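Long-range contacts in rhodopsin (Todarodes pacificus, PDB 2Z73), which absorbs light through a bound retinal and, on 11-cis to all-trans isomerisation, activates G-protein signalling to phospholipase C for vision in dim light: residues H20-E25 with E290-Y295; G115-F120 with W162-A167; N135-P140 with F221-S226. One frame throughout, in Å; residues are numbered along the deposited sequence.

Overall arrangement
The three contacts are spread along the seven-helix bundle from its extracellular to its cytoplasmic end, and none touches another. Contact 2 (115-120 with 162-167) lies in the core beside the retinal, its centre about 12 Å from the centre of the chain. Contact 1 (20-25 with 290-295) and contact 3 (135-140 with 221-226) lie at the two ends, about 46 Å apart between centres, although each has buried residues. Contacts 2 and 3 both use helix 104-138, which meets helix 149-167 in one and helix 195-224 in the other. Only contact 1 is bridged by a hydrogen bond; the other two rest on apolar and backbone packing, with the retinal added in contact 2.

Contact 1: residues H20-E25 with E290-Y295; sequences HPHWRE and EWVTPY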
loop_
_atom_site.group_PDB
_atom_site.type_symbol
_atom_site.label_atom_id
_atom_site.label_comp_id
_atom_site.label_asym_id
_atom_site.label_seq_id
_atom_site.Cartn_x
_atom_site.Cartn_y
_atom_site.Cartn_z
ATOM N N HIS A 20 21.617 -3.381 18.960
ATOM C CA HIS A 20 21.068 -3.136 20.284
ATOM C C HIS A 20 21.245 -4.379 21.125
ATOM O O HIS A 20 21.025 -5.492 20.646
ATOM C CB HIS A 20 19.583 -2.805 20.212
ATOM C CG HIS A 20 19.011 -2.340 21.510
ATOM N ND1 HIS A 20 18.846 -3.177 22.591
ATOM C CD2 HIS A 20 18.590 -1.116 21.912
ATOM C CE1 HIS A 20 18.350 -2.488 23.603
ATOM N NE2 HIS A 20 18.185 -1.236 23.218
ATOM N N PRO A 21 21.645 -4.208 22.397
ATOM C CA PRO A 21 21.867 -5.301 23.345
ATOM C C PRO A 21 20.747 -6.334 23.327
ATOM O O PRO A 21 20.988 -7.533 23.458
ATOM C CB PRO A 21 21.957 -4.572 24.675
ATOM C CG PRO A 21 22.604 -3.294 24.294
ATOM C CD PRO A 21 21.849 -2.905 23.054
ATOM N N HIS A 22 19.520 -5.860 23.161
ATOM C CA HIS A 22 18.375 -6.749 23.144
ATOM C C HIS A 22 18.472 -7.886 22.143
ATOM O O HIS A 22 18.111 -9.019 22.457
ATOM C CB HIS A 22 17.090 -5.986 22.873
ATOM C CG HIS A 22 15.924 -6.885 22.637
ATOM N ND1 HIS A 22 15.565 -7.875 23.525
ATOM C CD2 HIS A 22 15.069 -6.988 21.592
ATOM C CE1 HIS A 22 14.540 -8.549 23.039
ATOM N NE2 HIS A 22 14.219 -8.032 21.867
ATOM N N TRP A 23 18.946 -7.598 20.938
ATOM C CA TRP A 23 19.053 -8.642 19.918
ATOM C C TRP A 23 20.290 -9.505 20.131
ATOM O O TRP A 23 20.427 -10.576 19.553
ATOM C CB TRP A 23 19.105 -8.018 18.513
ATOM C CG TRP A 23 17.926 -7.144 18.169
ATOM C CD1 TRP A 23 17.951 -5.804 17.925
ATOM C CD2 TRP A 23 16.556 -7.546 18.036
ATOM N NE1 TRP A 23 16.688 -5.345 17.649
ATOM C CE2 TRP A 23 15.813 -6.395 17.711
ATOM C CE3 TRP A 23 15.887 -8.767 18.161
ATOM C CZ2 TRP A 23 14.431 -6.425 17.509
ATOM C CZ3 TRP A 23 14.509 -8.802 17.964
ATOM C CH2 TRP A 23 13.795 -7.634 17.640
ATOM N N ARG A 24 21.183 -9.034 20.988
ATOM C CA ARG A 24 22.433 -9.725 21.265
ATOM C C ARG A 24 22.347 -10.879 22.242
ATOM O O ARG A 24 23.226 -11.732 22.268
ATOM C CB ARG A 24 23.449 -8.699 21.760
ATOM C CG ARG A 24 23.767 -7.667 20.701
ATOM C CD ARG A 24 24.065 -6.300 21.255
ATOM N NE ARG A 24 25.263 -6.255 22.083
ATOM C CZ ARG A 24 25.978 -5.149 22.293
ATOM N NH1 ARG A 24 25.621 -3.997 21.729
ATOM N NH2 ARG A 24 27.042 -5.191 23.089
ATOM N N GLU A 25 21.296 -10.925 23.045
ATOM C CA GLU A 25 21.186 -11.993 24.019
ATOM C C GLU A 25 20.637 -13.296 23.448
ATOM O O GLU A 25 20.653 -14.330 24.112
ATOM C CB GLU A 25 20.315 -11.536 25.190
ATOM C CG GLU A 25 18.842 -11.633 24.922
ATOM C CD GLU A 25 18.031 -10.940 25.978
ATOM O OE1 GLU A 25 16.896 -11.391 26.240
ATOM O OE2 GLU A 25 18.520 -9.940 26.541
ATOM N N GLU A 290 10.632 -8.783 26.595
ATOM C CA GLU A 290 11.016 -10.189 26.563
ATOM C C GLU A 290 10.163 -10.970 25.587
ATOM O O GLU A 290 10.468 -12.116 25.261
ATOM C CB GLU A 290 10.954 -10.834 27.958
ATOM C CG GLU A 290 9.722 -10.505 28.779
ATOM C CD GLU A 290 9.845 -9.179 29.510
ATOM O OE1 GLU A 290 8.889 -8.794 30.217
ATOM O OE2 GLU A 290 10.899 -8.527 29.383
ATOM N N TRP A 291 9.093 -10.341 25.114
ATOM C CA TRP A 291 8.217 -10.985 24.142
ATOM C C TRP A 291 8.822 -10.842 22.750
ATOM O O TRP A 291 8.758 -11.756 21.928
ATOM C CB TRP A 291 6.828 -10.342 24.157
ATOM C CG TRP A 291 6.015 -10.675 25.368
ATOM C CD1 TRP A 291 6.275 -11.651 26.287
ATOM C CD2 TRP A 291 4.779 -10.072 25.763
ATOM N NE1 TRP A 291 5.274 -11.696 27.227
ATOM C CE2 TRP A 291 4.342 -10.737 26.930
ATOM C CE3 TRP A 291 3.995 -9.035 25.243
ATOM C CZ2 TRP A 291 3.154 -10.401 27.588
ATOM C CZ3 TRP A 291 2.808 -8.698 25.897
ATOM C CH2 TRP A 291 2.402 -9.382 27.059
ATOM N N VAL A 292 9.419 -9.682 22.502
ATOM C CA VAL A 292 10.016 -9.389 21.213
ATOM C C VAL A 292 11.239 -10.238 20.919
ATOM O O VAL A 292 12.363 -9.761 20.979
ATOM C CB VAL A 292 10.406 -7.907 21.108
ATOM C CG1 VAL A 292 10.784 -7.576 19.684
ATOM C CG2 VAL A 292 9.256 -7.031 21.568
ATOM N N THR A 293 11.008 -11.506 20.601
ATOM C CA THR A 293 12.084 -12.429 20.262
ATOM C C THR A 293 12.417 -12.311 18.774
ATOM O O THR A 293 11.657 -11.714 17.995
ATOM C CB THR A 293 11.667 -13.880 20.509
ATOM O OG1 THR A 293 10.466 -14.152 19.774
ATOM C CG2 THR A 293 11.432 -14.130 21.984
ATOM N N PRO A 294 13.553 -12.898 18.356
ATOM C CA PRO A 294 13.994 -12.869 16.957
ATOM C C PRO A 294 12.863 -13.167 15.968
ATOM O O PRO A 294 12.711 -12.446 14.993
ATOM C CB PRO A 294 15.090 -13.923 16.930
ATOM C CG PRO A 294 15.713 -13.756 18.267
ATOM C CD PRO A 294 14.519 -13.640 19.185
ATOM N N TYR A 295 12.080 -14.217 16.227
ATOM C CA TYR A 295 10.956 -14.585 15.360
ATOM C C TYR A 295 9.760 -13.672 15.622
ATOM O O TYR A 295 8.985 -13.373 14.713
ATOM C CB TYR A 295 10.512 -16.030 15.594
ATOM C CG TYR A 295 11.536 -17.084 15.248
ATOM C CD1 TYR A 295 11.805 -18.131 16.135
ATOM C CD2 TYR A 295 12.246 -17.042 14.048
ATOM C CE1 TYR A 295 12.753 -19.100 15.844
ATOM C CE2 TYR A 295 13.207 -18.019 13.742
ATOM C CZ TYR A 295 13.449 -19.040 14.649
ATOM O OH TYR A 295 14.392 -20.006 14.373
#
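The imidazole of H22 reaches across to the backbone of V292, its NE2 donating to V292 O at 2.7 Å. The acceptor lies near the ring plane and the donor in the carbonyl plane, although the N-H...O angle of 142° shows a bent bond. CG of H22, anti to the backbone N (chi1 171°), carries the imidazole out from the turn toward V292. V292 is the centre of an inverse gamma turn in the loop before helix 294-306.

Beside this bond lies the apolar part of the tight side. W23 brings the six-membered end of its indole to V292, CH2 approaching CG1 at 3.6 Å, while H22 CD2 lies 3.8 Å above the indole plane, over its centre. The bond and the indole thus fasten the short N-terminal turn about 21-24 to the extracellular entrance of transmembrane helix 7 in this rhodopsin-family bundle. V292 also packs on V280 and A284 of helix 246-286, and W23 on Y190 and I191.

Packing is looser toward P294, whose CA is 4.2 Å from W23 CZ3. On the outer side, E25 and E290 are exposed and stay apart, E25 OE1 lying 6.0 Å from E290 CA. The turn has its own cap: H22 N donates to H20 ND1 at 2.8 Å with an N-H...N angle of 168°, nearly in the imidazole plane.

Contact 2: residues G115-F120 with W162-A167; sequences GGIFGF and WSVLWA. With RET (retinal), chain D.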
loop_
_atom_site.group_PDB
_atom_site.type_symbol
_atom_site.label_atom_id
_atom_site.label_comp_id
_atom_site.label_asym_id
_atom_site.label_seq_id
_atom_site.Cartn_x
_atom_site.Cartn_y
_atom_site.Cartn_z
ATOM N N GLY A 115 11.877 2.119 3.455
ATOM C CA GLY A 115 10.813 1.218 3.846
ATOM C C GLY A 115 9.694 2.005 4.493
ATOM O O GLY A 115 8.512 1.804 4.193
ATOM N N GLY A 116 10.066 2.929 5.370
ATOM C CA GLY A 116 9.061 3.714 6.051
ATOM C C GLY A 116 8.382 4.736 5.174
ATOM O O GLY A 116 7.158 4.891 5.208
ATOM N N ILE A 117 9.190 5.432 4.383
ATOM C CA ILE A 117 8.707 6.476 3.494
ATOM C C ILE A 117 7.651 5.973 2.531
ATOM O O ILE A 117 6.680 6.669 2.272
ATOM C CB ILE A 117 9.886 7.104 2.704
ATOM C CG1 ILE A 117 9.434 8.378 1.992
ATOM C CG2 ILE A 117 10.409 6.127 1.690
ATOM C CD1 ILE A 117 10.571 9.124 1.314
ATOM N N PHE A 118 7.824 4.763 2.005
ATOM C CA PHE A 118 6.838 4.222 1.067
ATOM C C PHE A 118 5.731 3.428 1.727
ATOM O O PHE A 118 4.717 3.134 1.107
ATOM C CB PHE A 118 7.525 3.396 -0.023
ATOM C CG PHE A 118 8.306 4.236 -0.979
ATOM C CD1 PHE A 118 9.696 4.294 -0.910
ATOM C CD2 PHE A 118 7.642 5.046 -1.887
ATOM C CE1 PHE A 118 10.413 5.153 -1.730
ATOM C CE2 PHE A 118 8.346 5.916 -2.716
ATOM C CZ PHE A 118 9.743 5.970 -2.634
ATOM N N GLY A 119 5.938 3.075 2.988
ATOM C CA GLY A 119 4.912 2.366 3.725
ATOM C C GLY A 119 3.901 3.438 4.093
ATOM O O GLY A 119 2.690 3.226 4.023
ATOM N N PHE A 120 4.406 4.611 4.472
ATOM C CA PHE A 120 3.527 5.720 4.827
ATOM C C PHE A 120 2.838 6.228 3.568
ATOM O O PHE A 120 1.710 6.707 3.616
ATOM C CB PHE A 120 4.321 6.876 5.465
ATOM C CG PHE A 120 4.877 6.572 6.831
ATOM C CD1 PHE A 120 6.107 7.094 7.214
ATOM C CD2 PHE A 120 4.170 5.781 7.735
ATOM C CE1 PHE A 120 6.643 6.838 8.487
ATOM C CE2 PHE A 120 4.687 5.513 9.010
ATOM C CZ PHE A 120 5.936 6.048 9.387
ATOM N N TRP A 162 4.165 14.518 2.988
ATOM C CA TRP A 162 3.732 13.835 4.195
ATOM C C TRP A 162 4.627 12.624 4.476
ATOM O O TRP A 162 5.272 12.548 5.521
ATOM C CB TRP A 162 2.277 13.398 4.023
ATOM C CG TRP A 162 1.662 12.778 5.227
ATOM C CD1 TRP A 162 1.579 11.448 5.509
ATOM C CD2 TRP A 162 1.025 13.462 6.310
ATOM N NE1 TRP A 162 0.923 11.258 6.704
ATOM C CE2 TRP A 162 0.573 12.480 7.216
ATOM C CE3 TRP A 162 0.789 14.812 6.602
ATOM C CZ2 TRP A 162 -0.102 12.805 8.399
ATOM C CZ3 TRP A 162 0.118 15.134 7.778
ATOM C CH2 TRP A 162 -0.320 14.132 8.662
ATOM N N SER A 163 4.677 11.693 3.525
ATOM C CA SER A 163 5.479 10.475 3.656
ATOM C C SER A 163 6.935 10.718 4.043
ATOM O O SER A 163 7.465 10.063 4.935
ATOM C CB SER A 163 5.442 9.685 2.358
ATOM O OG SER A 163 4.117 9.341 2.025
ATOM N N VAL A 164 7.588 11.648 3.362
ATOM C CA VAL A 164 8.970 11.923 3.686
ATOM C C VAL A 164 9.058 12.489 5.095
ATOM O O VAL A 164 9.901 12.066 5.890
ATOM C CB VAL A 164 9.585 12.927 2.700
ATOM C CG1 VAL A 164 11.069 13.119 3.003
ATOM C CG2 VAL A 164 9.378 12.433 1.285
ATOM N N LEU A 165 8.168 13.431 5.401
ATOM C CA LEU A 165 8.136 14.080 6.705
ATOM C C LEU A 165 8.121 13.157 7.918
ATOM O O LEU A 165 8.894 13.341 8.862
ATOM C CB LEU A 165 6.928 15.013 6.794
ATOM C CG LEU A 165 6.658 15.608 8.178
ATOM C CD1 LEU A 165 7.871 16.404 8.658
ATOM C CD2 LEU A 165 5.431 16.483 8.104
ATOM N N TRP A 166 7.241 12.166 7.907
ATOM C CA TRP A 166 7.141 11.268 9.044
ATOM C C TRP A 166 8.114 10.104 9.041
ATOM O O TRP A 166 8.132 9.309 9.978
ATOM C CB TRP A 166 5.701 10.761 9.171
ATOM C CG TRP A 166 4.748 11.889 9.359
ATOM C CD1 TRP A 166 3.652 12.168 8.599
ATOM C CD2 TRP A 166 4.854 12.945 10.319
ATOM N NE1 TRP A 166 3.069 13.340 9.020
ATOM C CE2 TRP A 166 3.788 13.838 10.075
ATOM C CE3 TRP A 166 5.748 13.228 11.362
ATOM C CZ2 TRP A 166 3.588 14.999 10.838
ATOM C CZ3 TRP A 166 5.552 14.384 12.123
ATOM C CH2 TRP A 166 4.478 15.254 11.854
ATOM N N ALA A 167 8.933 10.008 8.001
ATOM C CA ALA A 167 9.901 8.926 7.923
ATOM C C ALA A 167 11.325 9.441 8.028
ATOM O O ALA A 167 12.247 8.674 8.313
ATOM C CB ALA A 167 9.726 8.161 6.622
HETATM C C1 RET D . 4.063 1.575 11.612
HETATM C C2 RET D . 2.586 1.093 11.698
HETATM C C3 RET D . 2.053 0.385 10.464
HETATM C C4 RET D . 2.296 1.181 9.171
HETATM C C5 RET D . 3.731 1.696 9.050
HETATM C C6 RET D . 4.549 1.878 10.137
HETATM C C7 RET D . 5.981 2.377 10.004
HETATM C C8 RET D . 7.043 1.626 9.477
HETATM C C9 RET D . 8.449 1.961 9.208
HETATM C C10 RET D . 9.135 0.946 8.667
HETATM C C11 RET D . 10.499 0.860 8.194
HETATM C C12 RET D . 11.134 -0.223 7.650
HETATM C C13 RET D . 10.778 -1.681 7.452
HETATM C C14 RET D . 11.630 -2.506 6.771
HETATM C C15 RET D . 11.368 -3.934 6.552
HETATM C C16 RET D . 4.238 2.808 12.498
HETATM C C17 RET D . 4.910 0.447 12.287
HETATM C C18 RET D . 4.066 1.947 7.603
HETATM C C19 RET D . 8.984 3.349 9.500
HETATM C C20 RET D . 9.438 -2.160 8.052
#
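Apolar contacts between I117 and its neighbours V164 and A167 join helix 104-138 to helix 149-167. The side chains of I117 and V164 run alongside each other in the same direction, and CD1 of I117 meets CG2 of V164 at 3.5 Å. CG1 of I117, anti to the backbone N (chi1 -168°), is thereby set against V164, with CD1 beyond it. A167 directs its methyl at the facing backbone, with CB 3.6 Å from I117 N. The same CB lies at the edge of the F120 ring, near its plane, 3.8 Å from F120 CD1.

Contacts with main-chain oxygens form a second group. S163 CB packs 3.3 Å from I117 O, while its OG hydrogen-bonds to V159 O within its own helix. F120 CE1 approaches W166 O obliquely at 3.2 Å. The short segments belong to transmembrane helices 3 and 4 of the seven-helix opsin bundle; their axes come within 8.0 Å at 137° between N-to-C directions.

Ligand contacts form the third group and involve the retinal pocket residues G115, G116, G119 and F120. G116 CA lies 3.5 Å from C19 of retinal, where a modelled CB would clash. Across the ring from CE1, atom CE2 of F120 comes to 3.5 Å from retinal C7, so one phenyl links the chromophore to helix 149-167. An alanine at F120 would probably open a gap between the retinal and W166, with C7 and the W166 carbonyl both losing their ring contact.

Contact 3: residues N135-P140 with F221-S226; sequences NVIGRP and FNIVMS
I223 packs against I137 and G138 where the cytoplasmic ends of helices 104-138 and 195-224, helices 3 and 5 of the seven-helix receptor bundle, come together. Their backbones are nearest at G138 and I223, whose CA atoms are 4.0 Å apart. This closeness rests on glycine: CG1 of I223 lies 3.6 Å from G138 CA, and a modelled CB on G138 would come tight against that same CG1. Next to it the branch methyls of the two isoleucines meet, I137 CG2 to I223 CG2 at 3.7 Å, the side chains crossing at a slant. Each CG2 is anti to its own backbone N.

The third first-shell member is S226, just beyond the end of helix 195-224, whose CB lies 3.2 Å from G138 O. Its OG stands between the backbone N and the carbonyl carbon (chi1 58°), close to N222 O and I223 O.

Farther out, I137 and V136 rest on E256 of helix 246-286, a third helix; I223 on R133 and N222 on Y134 extend the contact along helix 104-138. That helix closes with a wider pi-type turn at 135-138, and R139 is the first residue to leave it. R139 turns back to N135, NH1 donating to OD1 at 2.8 Å, close to the guanidinium plane and almost in line with the amide C=O (166°).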
loop_
_atom_site.group_PDB
_atom_site.type_symbol
_atom_site.label_atom_id
_atom_site.label_comp_id
_atom_site.label_asym_id
_atom_site.label_seq_id
_atom_site.Cartn_x
_atom_site.Cartn_y
_atom_site.Cartn_z
ATOM N N ASN A 135 -16.042 11.411 -3.341
ATOM C CA ASN A 135 -16.556 12.469 -4.209
ATOM C C ASN A 135 -17.415 11.936 -5.356
ATOM O O ASN A 135 -18.323 12.615 -5.832
ATOM C CB ASN A 135 -15.414 13.299 -4.796
ATOM C CG ASN A 135 -14.907 14.354 -3.838
ATOM O OD1 ASN A 135 -15.688 15.128 -3.286
ATOM N ND2 ASN A 135 -13.591 14.400 -3.646
ATOM N N VAL A 136 -17.120 10.723 -5.804
ATOM C CA VAL A 136 -17.877 10.146 -6.897
ATOM C C VAL A 136 -19.017 9.252 -6.413
ATOM O O VAL A 136 -20.066 9.192 -7.051
ATOM C CB VAL A 136 -16.953 9.332 -7.858
ATOM C CG1 VAL A 136 -16.208 8.258 -7.093
ATOM C CG2 VAL A 136 -17.778 8.700 -8.969
ATOM N N ILE A 137 -18.819 8.575 -5.284
ATOM C CA ILE A 137 -19.834 7.682 -4.734
ATOM C C ILE A 137 -20.367 8.106 -3.371
ATOM O O ILE A 137 -21.529 7.884 -3.071
ATOM C CB ILE A 137 -19.304 6.240 -4.585
ATOM C CG1 ILE A 137 -18.973 5.652 -5.955
ATOM C CG2 ILE A 137 -20.345 5.373 -3.893
ATOM C CD1 ILE A 137 -20.186 5.487 -6.855
ATOM N N GLY A 138 -19.517 8.700 -2.546
ATOM C CA GLY A 138 -19.935 9.116 -1.220
ATOM C C GLY A 138 -20.943 10.246 -1.176
ATOM O O GLY A 138 -21.834 10.255 -0.325
ATOM N N ARG A 139 -20.805 11.200 -2.091
ATOM C CA ARG A 139 -21.704 12.353 -2.163
ATOM C C ARG A 139 -22.940 12.026 -3.005
ATOM O O ARG A 139 -22.999 10.979 -3.649
ATOM C CB ARG A 139 -20.955 13.549 -2.758
ATOM C CG ARG A 139 -19.573 13.736 -2.154
ATOM C CD ARG A 139 -18.811 14.917 -2.729
ATOM N NE ARG A 139 -19.296 16.188 -2.213
ATOM C CZ ARG A 139 -18.555 17.289 -2.139
ATOM N NH1 ARG A 139 -17.292 17.268 -2.546
ATOM N NH2 ARG A 139 -19.074 18.415 -1.664
ATOM N N PRO A 140 -23.954 12.909 -3.003
ATOM C CA PRO A 140 -25.150 12.622 -3.802
ATOM C C PRO A 140 -24.884 12.749 -5.309
ATOM O O PRO A 140 -24.057 13.557 -5.735
ATOM C CB PRO A 140 -26.159 13.645 -3.286
ATOM C CG PRO A 140 -25.300 14.809 -2.919
ATOM C CD PRO A 140 -24.122 14.154 -2.231
ATOM N N PHE A 221 -16.871 5.073 5.548
ATOM C CA PHE A 221 -18.040 5.048 6.414
ATOM C C PHE A 221 -19.033 6.072 5.880
ATOM O O PHE A 221 -20.237 5.972 6.119
ATOM C CB PHE A 221 -17.672 5.399 7.853
ATOM C CG PHE A 221 -18.834 5.320 8.802
ATOM C CD1 PHE A 221 -19.441 4.097 9.072
ATOM C CD2 PHE A 221 -19.336 6.466 9.412
ATOM C CE1 PHE A 221 -20.529 4.015 9.934
ATOM C CE2 PHE A 221 -20.423 6.395 10.276
ATOM C CZ PHE A 221 -21.021 5.166 10.539
ATOM N N ASN A 222 -18.506 7.049 5.145
ATOM C CA ASN A 222 -19.308 8.123 4.564
ATOM C C ASN A 222 -19.952 7.658 3.263
ATOM O O ASN A 222 -20.926 8.240 2.795
ATOM C CB ASN A 222 -18.427 9.342 4.296
ATOM C CG ASN A 222 -19.205 10.638 4.297
ATOM O OD1 ASN A 222 -20.201 10.783 3.589
ATOM N ND2 ASN A 222 -18.746 11.597 5.093
ATOM N N ILE A 223 -19.390 6.612 2.676
ATOM C CA ILE A 223 -19.914 6.059 1.436
ATOM C C ILE A 223 -20.996 5.053 1.799
ATOM O O ILE A 223 -21.928 4.813 1.031
ATOM C CB ILE A 223 -18.779 5.377 0.619
ATOM C CG1 ILE A 223 -17.880 6.459 0.009
ATOM C CG2 ILE A 223 -19.353 4.467 -0.458
ATOM C CD1 ILE A 223 -16.671 5.922 -0.733
ATOM N N VAL A 224 -20.870 4.477 2.989
ATOM C CA VAL A 224 -21.834 3.505 3.480
ATOM C C VAL A 224 -23.063 4.256 3.962
ATOM O O VAL A 224 -24.193 3.883 3.648
ATOM C CB VAL A 224 -21.258 2.697 4.655
ATOM C CG1 VAL A 224 -22.315 1.749 5.200
ATOM C CG2 VAL A 224 -20.025 1.930 4.201
ATOM N N MET A 225 -22.830 5.317 4.732
ATOM C CA MET A 225 -23.912 6.143 5.258
ATOM C C MET A 225 -24.371 7.082 4.152
ATOM O O MET A 225 -24.610 8.263 4.389
ATOM C CB MET A 225 -23.429 6.971 6.453
ATOM C CG MET A 225 -22.958 6.169 7.664
ATOM S SD MET A 225 -24.276 5.358 8.593
ATOM C CE MET A 225 -23.985 3.631 8.172
ATOM N N SER A 226 -24.476 6.544 2.943
ATOM C CA SER A 226 -24.900 7.317 1.785
ATOM C C SER A 226 -25.405 6.370 0.711
ATOM O O SER A 226 -25.853 6.799 -0.351
ATOM C CB SER A 226 -23.735 8.145 1.238
ATOM O OG SER A 226 -22.644 7.317 0.878
#